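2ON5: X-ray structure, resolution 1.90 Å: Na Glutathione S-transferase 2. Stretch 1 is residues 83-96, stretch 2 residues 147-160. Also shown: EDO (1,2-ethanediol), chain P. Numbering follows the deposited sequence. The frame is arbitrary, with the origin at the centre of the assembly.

Stretch 1 (83-96) FEEALVDSVADQYK
Stretch 2 147-160: YLVGDSVTYADLCL

Residues 83-96 form a continuous helix that runs on beyond both ends of the stretch, phi/psi close to -62/-43 throughout, held by i to i+4 bonds such as Ala92 N to Val88 O at 2.9 Å. Stretch 2 runs as loop from Tyr147 to Thr154 and turns helical at Tyr155. The two helices point the same way: their N-to-C directions differ by 21°, and their axes come within 9.2 Å. Register is set by Ala92 and Ala156, whose CA atoms lie 5.2 Å apart; one turn on, Tyr95 CA and Leu160 CA are 7.4 Å apart.

At the closest register the facing residues are both alanines. The Ala156 methyl points toward stretch 1 and sits between two valines, with CB 4.0 Å from Val88 CG1 and 4.0 Å from Val91 CG1; it also lies 4.0 Å from the backbone atom Val88 O. In return, Ala92 CB points toward stretch 2 and meets the Tyr155 ring obliquely, 3.6 Å from CE1.

Tyr155 (chi1 75°, p; chi2 90°) leaves its backbone sideways, but its ring lies against the side of the first helix, with its hydroxyl end coming nearer. Val88 (chi1 172°, t) packs against it, with Val88 CG1 3.5 Å from Tyr155 CE2. Beyond the ring, Tyr155 OH donates to Asp89 OD1 at 2.8 Å, near the ring plane. Asp89 (m, chi2 -3°) starts away from stretch 2, yet its carboxylate returns to accept this bond, the one direct hydrogen bond across the contact.

The loop extends the packing toward the start of stretch 1. Val149 (phi/psi -136/127, chi1 t) is a knob that fits among Glu84, Leu87, Val88 and Val91, an i, i+3, i+4, i+7 set on one face of the helix, and has more of its surface covered by the other stretch (90 Å²) than any other stretch 2 residue. Its CG1 lies 3.4 Å from Glu84 CG and 3.8 Å from Leu87 CB, its CB is 3.8 Å from Val88 CG2, and its CG2 is 3.9 Å from Val91 CG2. Leu148 (m, t) adds CD1 at 3.9 Å from Val91 CG1. Gly150, at phi/psi 72/-164, leaves room for the Glu84 carboxylate: Glu84 OE2 is 3.6 Å from Gly150 CA, and an ideal CB there would stand 2.7 Å from Glu84 OE2, a clash. A water donates to Glu84 OE2 (3.0 Å) and accepts from Asp151 N (2.8 Å), bridging the stretches.

Thr154 (p) is the N-cap of the second helix; its OG1 accepts a weak bond from Ala156 N (3.4 Å, 132°), and the same atom lies 3.7 Å from Val88 CG1. Asp157 OD1 accepts from Thr154 N at 2.8 Å, tying the loop to the first turn.

At the far end, Tyr95 (t, chi2 77°) offers one ring face to Cys159 (m). Cys159 CB lies 3.9 Å from the Tyr95 ring centroid, 17° off the normal, a CH-pi contact; the nearest side-chain atoms are Tyr95 CE2 and Cys159 CB, 3.7 Å apart. A second water links Tyr95 OH and Cys159 O, at 3.0 Å from each, while 1,2-ethanediol O1 makes a very short 2.4 Å hydrogen bond to Tyr95 OH at the ring edge.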

ATOM      1  N   PHE A  83      12.719   7.553  -9.975  1.00 18.35           N
ATOM      2  CA  PHE A  83      11.771   6.763 -10.749  1.00 19.17           C
ATOM      3  C   PHE A  83      11.858   5.291 -10.372  1.00 18.49           C
ATOM      4  O   PHE A  83      10.849   4.624 -10.296  1.00 18.13           O
ATOM      5  CB  PHE A  83      11.917   6.923 -12.264  1.00 19.38           C
ATOM      6  CG  PHE A  83      10.679   6.480 -13.040  1.00 19.96           C
ATOM      7  CD1 PHE A  83       9.600   7.338 -13.196  1.00 20.87           C
ATOM      8  CD2 PHE A  83      10.613   5.207 -13.613  1.00 22.38           C
ATOM      9  CE1 PHE A  83       8.448   6.945 -13.918  1.00 20.71           C
ATOM     10  CE2 PHE A  83       9.487   4.800 -14.338  1.00 20.61           C
ATOM     11  CZ  PHE A  83       8.398   5.686 -14.484  1.00 20.45           C
ATOM     12  N   GLU A  84      13.072   4.795 -10.151  1.00 19.14           N
ATOM     13  CA  GLU A  84      13.240   3.401  -9.745  1.00 19.91           C
ATOM     14  C   GLU A  84      12.589   3.153  -8.386  1.00 18.06           C
ATOM     15  O   GLU A  84      11.975   2.098  -8.174  1.00 17.01           O
ATOM     16  CB  GLU A  84      14.724   3.044  -9.684  1.00 21.29           C
ATOM     17  CG  GLU A  84      14.998   1.572  -9.690  1.00 24.44           C
ATOM     18  CD  GLU A  84      16.486   1.232  -9.710  1.00 24.66           C
ATOM     19  OE1 GLU A  84      17.024   0.955  -8.604  1.00 29.11           O
ATOM     20  OE2 GLU A  84      17.083   1.226 -10.822  1.00 27.08           O
ATOM     21  N   GLU A  85      12.730   4.108  -7.459  1.00 15.76           N
ATOM     22  CA  GLU A  85      12.030   4.003  -6.156  1.00 16.11           C
ATOM     23  C   GLU A  85      10.525   3.845  -6.350  1.00 15.53           C
ATOM     24  O   GLU A  85       9.869   3.082  -5.630  1.00 15.87           O
ATOM     25  CB  GLU A  85      12.308   5.221  -5.290  1.00 15.59           C
ATOM     26  CG  GLU A  85      13.717   5.309  -4.764  1.00 17.12           C
ATOM     27  CD  GLU A  85      13.894   6.527  -3.891  1.00 20.92           C
ATOM     28  OE1 GLU A  85      13.508   6.475  -2.714  1.00 20.28           O
ATOM     29  OE2 GLU A  85      14.351   7.555  -4.416  1.00 25.66           O
ATOM     30  N   ALA A  86       9.989   4.554  -7.343  1.00 15.18           N
ATOM     31  CA  ALA A  86       8.561   4.477  -7.646  1.00 14.87           C
ATOM     32  C   ALA A  86       8.243   3.106  -8.211  1.00 14.61           C
ATOM     33  O   ALA A  86       7.229   2.518  -7.832  1.00 14.99           O
ATOM     34  CB  ALA A  86       8.150   5.569  -8.609  1.00 14.17           C
ATOM     35  N   LEU A  87       9.105   2.598  -9.101  1.00 14.52           N
ATOM     36  CA  LEU A  87       8.907   1.261  -9.701  1.00 14.75           C
ATOM     37  C   LEU A  87       8.937   0.196  -8.611  1.00 15.32           C
ATOM     38  O   LEU A  87       8.101  -0.716  -8.581  1.00 15.08           O
ATOM     39  CB  LEU A  87       9.944   0.991 -10.782  1.00 15.39           C
ATOM     40  CG  LEU A  87       9.665   1.774 -12.081  1.00 13.87           C
ATOM     41  CD1 LEU A  87      10.857   1.605 -13.052  1.00 14.67           C
ATOM     42  CD2 LEU A  87       8.335   1.265 -12.712  1.00 12.53           C
ATOM     43  N   VAL A  88       9.864   0.356  -7.680  1.00 15.19           N
ATOM     44  CA  VAL A  88       9.920  -0.554  -6.499  1.00 15.49           C
ATOM     45  C   VAL A  88       8.601  -0.536  -5.701  1.00 15.70           C
ATOM     46  O   VAL A  88       8.041  -1.608  -5.378  1.00 16.87           O
ATOM     47  CB  VAL A  88      11.132  -0.233  -5.592  1.00 14.94           C
ATOM     48  CG1 VAL A  88      11.081  -1.066  -4.233  1.00 15.39           C
ATOM     49  CG2 VAL A  88      12.437  -0.513  -6.348  1.00 15.42           C
ATOM     50  N   ASP A  89       8.110   0.669  -5.394  1.00 15.00           N
ATOM     51  CA  ASP A  89       6.799   0.858  -4.765  1.00 15.09           C
ATOM     52  C   ASP A  89       5.670   0.153  -5.509  1.00 14.74           C
ATOM     53  O   ASP A  89       4.823  -0.493  -4.879  1.00 12.96           O
ATOM     54  CB  ASP A  89       6.445   2.351  -4.627  1.00 14.97           C
ATOM     55  CG  ASP A  89       7.334   3.092  -3.635  1.00 15.44           C
ATOM     56  OD1 ASP A  89       8.185   2.438  -3.001  1.00 15.32           O
ATOM     57  OD2 ASP A  89       7.114   4.323  -3.462  1.00 17.85           O
ATOM     58  N   SER A  90       5.624   0.309  -6.829  1.00 14.62           N
ATOM     59  CA  SER A  90       4.528  -0.307  -7.629  1.00 14.68           C
ATOM     60  C   SER A  90       4.530  -1.846  -7.538  1.00 14.83           C
ATOM     61  O   SER A  90       3.457  -2.467  -7.434  1.00 14.79           O
ATOM     62  CB  SER A  90       4.595   0.167  -9.098  1.00 14.03           C
ATOM     63  OG  SER A  90       5.637  -0.458  -9.820  1.00 16.44           O
ATOM     64  N   VAL A  91       5.725  -2.449  -7.559  1.00 15.13           N
ATOM     65  CA  VAL A  91       5.878  -3.897  -7.351  1.00 15.50           C
ATOM     66  C   VAL A  91       5.430  -4.304  -5.950  1.00 16.35           C
ATOM     67  O   VAL A  91       4.704  -5.325  -5.790  1.00 17.30           O
ATOM     68  CB  VAL A  91       7.343  -4.408  -7.646  1.00 16.14           C
ATOM     69  CG1 VAL A  91       7.496  -5.913  -7.295  1.00 17.21           C
ATOM     70  CG2 VAL A  91       7.695  -4.204  -9.130  1.00 15.80           C
ATOM     71  N   ALA A  92       5.844  -3.524  -4.940  1.00 14.92           N
ATOM     72  CA  ALA A  92       5.463  -3.822  -3.562  1.00 15.91           C
ATOM     73  C   ALA A  92       3.955  -3.728  -3.403  1.00 16.02           C
ATOM     74  O   ALA A  92       3.356  -4.524  -2.686  1.00 16.56           O
ATOM     75  CB  ALA A  92       6.180  -2.854  -2.570  1.00 15.55           C
ATOM     76  N   ASP A  93       3.352  -2.742  -4.066  1.00 16.19           N
ATOM     77  CA  ASP A  93       1.902  -2.581  -4.035  1.00 16.60           C
ATOM     78  C   ASP A  93       1.190  -3.733  -4.732  1.00 16.06           C
ATOM     79  O   ASP A  93       0.142  -4.188  -4.255  1.00 15.86           O
ATOM     80  CB  ASP A  93       1.472  -1.248  -4.655  1.00 17.49           C
ATOM     81  CG  ASP A  93       1.472  -0.104  -3.650  1.00 21.37           C
ATOM     82  OD1 ASP A  93       1.752  -0.341  -2.453  1.00 23.88           O
ATOM     83  OD2 ASP A  93       1.181   1.041  -4.066  1.00 23.92           O
ATOM     84  N   GLN A  94       1.735  -4.214  -5.839  1.00 16.20           N
ATOM     85  CA  GLN A  94       1.149  -5.399  -6.493  1.00 17.13           C
ATOM     86  C   GLN A  94       1.246  -6.653  -5.587  1.00 17.50           C
ATOM     87  O   GLN A  94       0.282  -7.449  -5.469  1.00 17.49           O
ATOM     88  CB  GLN A  94       1.795  -5.667  -7.862  1.00 17.49           C
ATOM     89  CG  GLN A  94       1.117  -6.831  -8.627  1.00 16.83           C
ATOM     90  CD  GLN A  94      -0.227  -6.403  -9.223  1.00 20.08           C
ATOM     91  OE1 GLN A  94      -0.585  -5.224  -9.203  1.00 19.03           O
ATOM     92  NE2 GLN A  94      -0.989  -7.376  -9.744  1.00 21.88           N
ATOM     93  N   TYR A  95       2.399  -6.826  -4.964  1.00 17.82           N
ATOM     94  CA  TYR A  95       2.580  -7.837  -3.892  1.00 17.06           C
ATOM     95  C   TYR A  95       1.526  -7.733  -2.760  1.00 17.40           C
ATOM     96  O   TYR A  95       0.983  -8.750  -2.307  1.00 17.42           O
ATOM     97  CB  TYR A  95       3.982  -7.701  -3.305  1.00 16.95           C
ATOM     98  CG  TYR A  95       4.211  -8.619  -2.101  1.00 17.24           C
ATOM     99  CD1 TYR A  95       4.444  -9.983  -2.284  1.00 16.40           C
ATOM    100  CD2 TYR A  95       4.178  -8.110  -0.797  1.00 15.61           C
ATOM    101  CE1 TYR A  95       4.662 -10.846  -1.150  1.00 20.05           C
ATOM    102  CE2 TYR A  95       4.384  -8.949   0.344  1.00 18.06           C
ATOM    103  CZ  TYR A  95       4.619 -10.305   0.147  1.00 16.72           C
ATOM    104  OH  TYR A  95       4.807 -11.145   1.222  1.00 18.06           O
ATOM    105  N   LYS A  96       1.274  -6.514  -2.279  1.00 17.28           N
ATOM    106  CA  LYS A  96       0.279  -6.262  -1.245  1.00 19.63           C
ATOM    107  C   LYS A  96      -1.120  -6.677  -1.722  1.00 19.32           C
ATOM    108  O   LYS A  96      -1.865  -7.302  -0.950  1.00 19.21           O
ATOM    109  CB  LYS A  96       0.260  -4.793  -0.815  1.00 19.66           C
ATOM    110  CG  LYS A  96      -0.746  -4.501   0.286  1.00 23.99           C
ATOM    111  CD  LYS A  96      -0.658  -3.054   0.745  1.00 27.77           C
ATOM    112  CE  LYS A  96      -0.775  -2.983   2.246  1.00 30.26           C
ATOM    113  NZ  LYS A  96      -0.155  -1.729   2.722  1.00 33.81           N
ATOM    114  N   TYR A 147      16.960  -9.360 -10.120  1.00 20.20           N
ATOM    115  CA  TYR A 147      16.122  -8.643  -9.154  1.00 19.70           C
ATOM    116  C   TYR A 147      14.920  -7.999  -9.849  1.00 19.43           C
ATOM    117  O   TYR A 147      14.920  -7.782 -11.076  1.00 17.97           O
ATOM    118  CB  TYR A 147      16.923  -7.585  -8.367  1.00 20.01           C
ATOM    119  CG  TYR A 147      18.126  -8.121  -7.610  1.00 20.00           C
ATOM    120  CD1 TYR A 147      19.424  -7.810  -8.018  1.00 21.38           C
ATOM    121  CD2 TYR A 147      17.967  -8.946  -6.502  1.00 21.84           C
ATOM    122  CE1 TYR A 147      20.532  -8.300  -7.342  1.00 20.96           C
ATOM    123  CE2 TYR A 147      19.058  -9.442  -5.815  1.00 22.63           C
ATOM    124  CZ  TYR A 147      20.341  -9.125  -6.234  1.00 22.69           C
ATOM    125  OH  TYR A 147      21.440  -9.627  -5.528  1.00 23.36           O
ATOM    126  N   LEU A 148      13.901  -7.664  -9.060  1.00 18.06           N
ATOM    127  CA  LEU A 148      12.629  -7.223  -9.654  1.00 17.55           C
ATOM    128  C   LEU A 148      12.762  -5.857 -10.335  1.00 18.49           C
ATOM    129  O   LEU A 148      12.200  -5.644 -11.411  1.00 18.36           O
ATOM    130  CB  LEU A 148      11.515  -7.230  -8.612  1.00 18.00           C
ATOM    131  CG  LEU A 148      11.160  -8.631  -8.104  1.00 16.16           C
ATOM    132  CD1 LEU A 148      10.418  -8.477  -6.772  1.00 15.84           C
ATOM    133  CD2 LEU A 148      10.311  -9.394  -9.156  1.00 15.91           C
ATOM    134  N   VAL A 149      13.518  -4.949  -9.712  1.00 18.94           N
ATOM    135  CA  VAL A 149      13.725  -3.606 -10.271  1.00 19.81           C
ATOM    136  C   VAL A 149      15.200  -3.233 -10.147  1.00 20.29           C
ATOM    137  O   VAL A 149      15.778  -3.313  -9.063  1.00 20.34           O
ATOM    138  CB  VAL A 149      12.868  -2.526  -9.577  1.00 19.73           C
ATOM    139  CG1 VAL A 149      13.030  -1.179 -10.275  1.00 17.43           C
ATOM    140  CG2 VAL A 149      11.383  -2.909  -9.566  1.00 21.06           C
ATOM    141  N   GLY A 150      15.815  -2.828 -11.258  1.00 21.28           N
ATOM    142  CA  GLY A 150      17.212  -2.398 -11.204  1.00 20.76           C
ATOM    143  C   GLY A 150      18.193  -3.546 -11.001  1.00 22.46           C
ATOM    144  O   GLY A 150      17.844  -4.731 -11.183  1.00 22.17           O
ATOM    145  N   ASP A 151      19.418  -3.194 -10.616  1.00 22.32           N
ATOM    146  CA  ASP A 151      20.523  -4.124 -10.629  1.00 23.48           C
ATOM    147  C   ASP A 151      20.879  -4.593  -9.228  1.00 23.06           C
ATOM    148  O   ASP A 151      21.757  -5.431  -9.079  1.00 23.36           O
ATOM    149  CB  ASP A 151      21.762  -3.486 -11.301  1.00 25.13           C
ATOM    150  CG  ASP A 151      21.573  -3.230 -12.800  1.00 27.64           C
ATOM    151  OD1 ASP A 151      22.248  -2.322 -13.331  1.00 34.65           O
ATOM    152  OD2 ASP A 151      20.778  -3.935 -13.451  1.00 32.68           O
ATOM    153  N   SER A 152      20.209  -4.069  -8.198  1.00 22.44           N
ATOM    154  CA  SER A 152      20.540  -4.462  -6.831  1.00 22.20           C
ATOM    155  C   SER A 152      19.283  -4.759  -5.989  1.00 21.45           C
ATOM    156  O   SER A 152      18.174  -4.406  -6.395  1.00 20.44           O
ATOM    157  CB  SER A 152      21.408  -3.381  -6.167  1.00 23.14           C
ATOM    158  OG  SER A 152      20.712  -2.154  -6.098  1.00 25.76           O
ATOM    159  N   VAL A 153      19.473  -5.427  -4.847  1.00 20.16           N
ATOM    160  CA  VAL A 153      18.346  -5.870  -3.992  1.00 19.43           C
ATOM    161  C   VAL A 153      17.554  -4.690  -3.429  1.00 18.76           C
ATOM    162  O   VAL A 153      18.134  -3.682  -3.014  1.00 17.98           O
ATOM    163  CB  VAL A 153      18.802  -6.847  -2.856  1.00 19.31           C
ATOM    164  CG1 VAL A 153      19.647  -6.128  -1.767  1.00 20.22           C
ATOM    165  CG2 VAL A 153      17.584  -7.584  -2.234  1.00 19.10           C
ATOM    166  N   THR A 154      16.225  -4.815  -3.444  1.00 17.47           N
ATOM    167  CA  THR A 154      15.351  -3.820  -2.840  1.00 17.15           C
ATOM    168  C   THR A 154      14.346  -4.485  -1.901  1.00 17.16           C
ATOM    169  O   THR A 154      14.232  -5.717  -1.865  1.00 16.19           O
ATOM    170  CB  THR A 154      14.550  -2.986  -3.889  1.00 17.35           C
ATOM    171  OG1 THR A 154      13.586  -3.821  -4.521  1.00 18.28           O
ATOM    172  CG2 THR A 154      15.483  -2.326  -4.895  1.00 15.14           C
ATOM    173  N   TYR A 155      13.593  -3.680  -1.162  1.00 16.56           N
ATOM    174  CA  TYR A 155      12.617  -4.296  -0.235  1.00 16.08           C
ATOM    175  C   TYR A 155      11.530  -5.092  -0.965  1.00 15.87           C
ATOM    176  O   TYR A 155      10.922  -6.006  -0.387  1.00 15.23           O
ATOM    177  CB  TYR A 155      12.053  -3.277   0.766  1.00 16.26           C
ATOM    178  CG  TYR A 155      11.035  -2.319   0.198  1.00 16.78           C
ATOM    179  CD1 TYR A 155       9.685  -2.652   0.220  1.00 18.80           C
ATOM    180  CD2 TYR A 155      11.410  -1.085  -0.353  1.00 16.76           C
ATOM    181  CE1 TYR A 155       8.719  -1.795  -0.311  1.00 18.82           C
ATOM    182  CE2 TYR A 155      10.435  -0.206  -0.886  1.00 17.52           C
ATOM    183  CZ  TYR A 155       9.097  -0.587  -0.860  1.00 17.48           C
ATOM    184  OH  TYR A 155       8.109   0.220  -1.373  1.00 19.32           O
ATOM    185  N   ALA A 156      11.286  -4.768  -2.237  1.00 14.93           N
ATOM    186  CA  ALA A 156      10.331  -5.569  -2.997  1.00 15.24           C
ATOM    187  C   ALA A 156      10.878  -7.007  -3.199  1.00 15.58           C
ATOM    188  O   ALA A 156      10.116  -7.969  -3.116  1.00 15.49           O
ATOM    189  CB  ALA A 156       9.991  -4.896  -4.340  1.00 14.56           C
ATOM    190  N   ASP A 157      12.182  -7.138  -3.469  1.00 15.59           N
ATOM    191  CA  ASP A 157      12.838  -8.457  -3.547  1.00 16.17           C
ATOM    192  C   ASP A 157      12.663  -9.243  -2.238  1.00 16.12           C
ATOM    193  O   ASP A 157      12.356 -10.443  -2.248  1.00 16.07           O
ATOM    194  CB  ASP A 157      14.315  -8.322  -3.881  1.00 16.33           C
ATOM    195  CG  ASP A 157      14.540  -7.714  -5.257  1.00 18.96           C
ATOM    196  OD1 ASP A 157      15.162  -6.626  -5.310  1.00 17.01           O
ATOM    197  OD2 ASP A 157      14.035  -8.314  -6.251  1.00 17.11           O
ATOM    198  N   LEU A 158      12.846  -8.544  -1.128  1.00 15.68           N
ATOM    199  CA  LEU A 158      12.821  -9.186   0.172  1.00 16.56           C
ATOM    200  C   LEU A 158      11.423  -9.700   0.424  1.00 16.58           C
ATOM    201  O   LEU A 158      11.267 -10.837   0.861  1.00 15.89           O
ATOM    202  CB  LEU A 158      13.274  -8.219   1.284  1.00 17.01           C
ATOM    203  CG  LEU A 158      14.714  -7.661   1.198  1.00 15.82           C
ATOM    204  CD1 LEU A 158      15.038  -6.619   2.294  1.00 18.77           C
ATOM    205  CD2 LEU A 158      15.748  -8.791   1.233  1.00 16.79           C
ATOM    206  N   CYS A 159      10.413  -8.881   0.088  1.00 17.23           N
ATOM    207  CA  CYS A 159       8.996  -9.294   0.242  1.00 17.00           C
ATOM    208  C   CYS A 159       8.726 -10.558  -0.559  1.00 16.98           C
ATOM    209  O   CYS A 159       8.165 -11.523  -0.031  1.00 15.33           O
ATOM    210  CB  CYS A 159       8.012  -8.195  -0.200  1.00 16.95           C
ATOM    211  SG  CYS A 159       7.965  -6.788   0.934  1.00 17.88           S
ATOM    212  N   LEU A 160       9.085 -10.550  -1.843  1.00 16.65           N
ATOM    213  CA  LEU A 160       8.782 -11.719  -2.682  1.00 16.64           C
ATOM    214  C   LEU A 160       9.545 -12.997  -2.281  1.00 16.54           C
ATOM    215  O   LEU A 160       8.927 -14.085  -2.177  1.00 16.85           O
ATOM    216  CB  LEU A 160       8.988 -11.410  -4.173  1.00 16.71           C
ATOM    217  CG  LEU A 160       8.599 -12.530  -5.134  1.00 16.53           C
ATOM    218  CD1 LEU A 160       7.090 -12.796  -5.101  1.00 14.93           C
ATOM    219  CD2 LEU A 160       9.119 -12.208  -6.535  1.00 15.21           C
TER
HETATM  220  C1  EDO P 426       2.888  -9.468   3.853  1.00 27.69           C
HETATM  221  O1  EDO P 426       3.681 -10.445   3.205  1.00 24.44           O
HETATM  222  C2  EDO P 426       3.149  -8.113   3.209  1.00 25.44           C
HETATM  223  O2  EDO P 426       1.931  -7.675   2.650  1.00 29.63           O
HETATM  224  O   HOH W   1      19.636  -0.374 -10.708  1.00 29.74           O
HETATM  225  O   HOH W   2       7.300 -11.368   2.872  1.00 21.60           O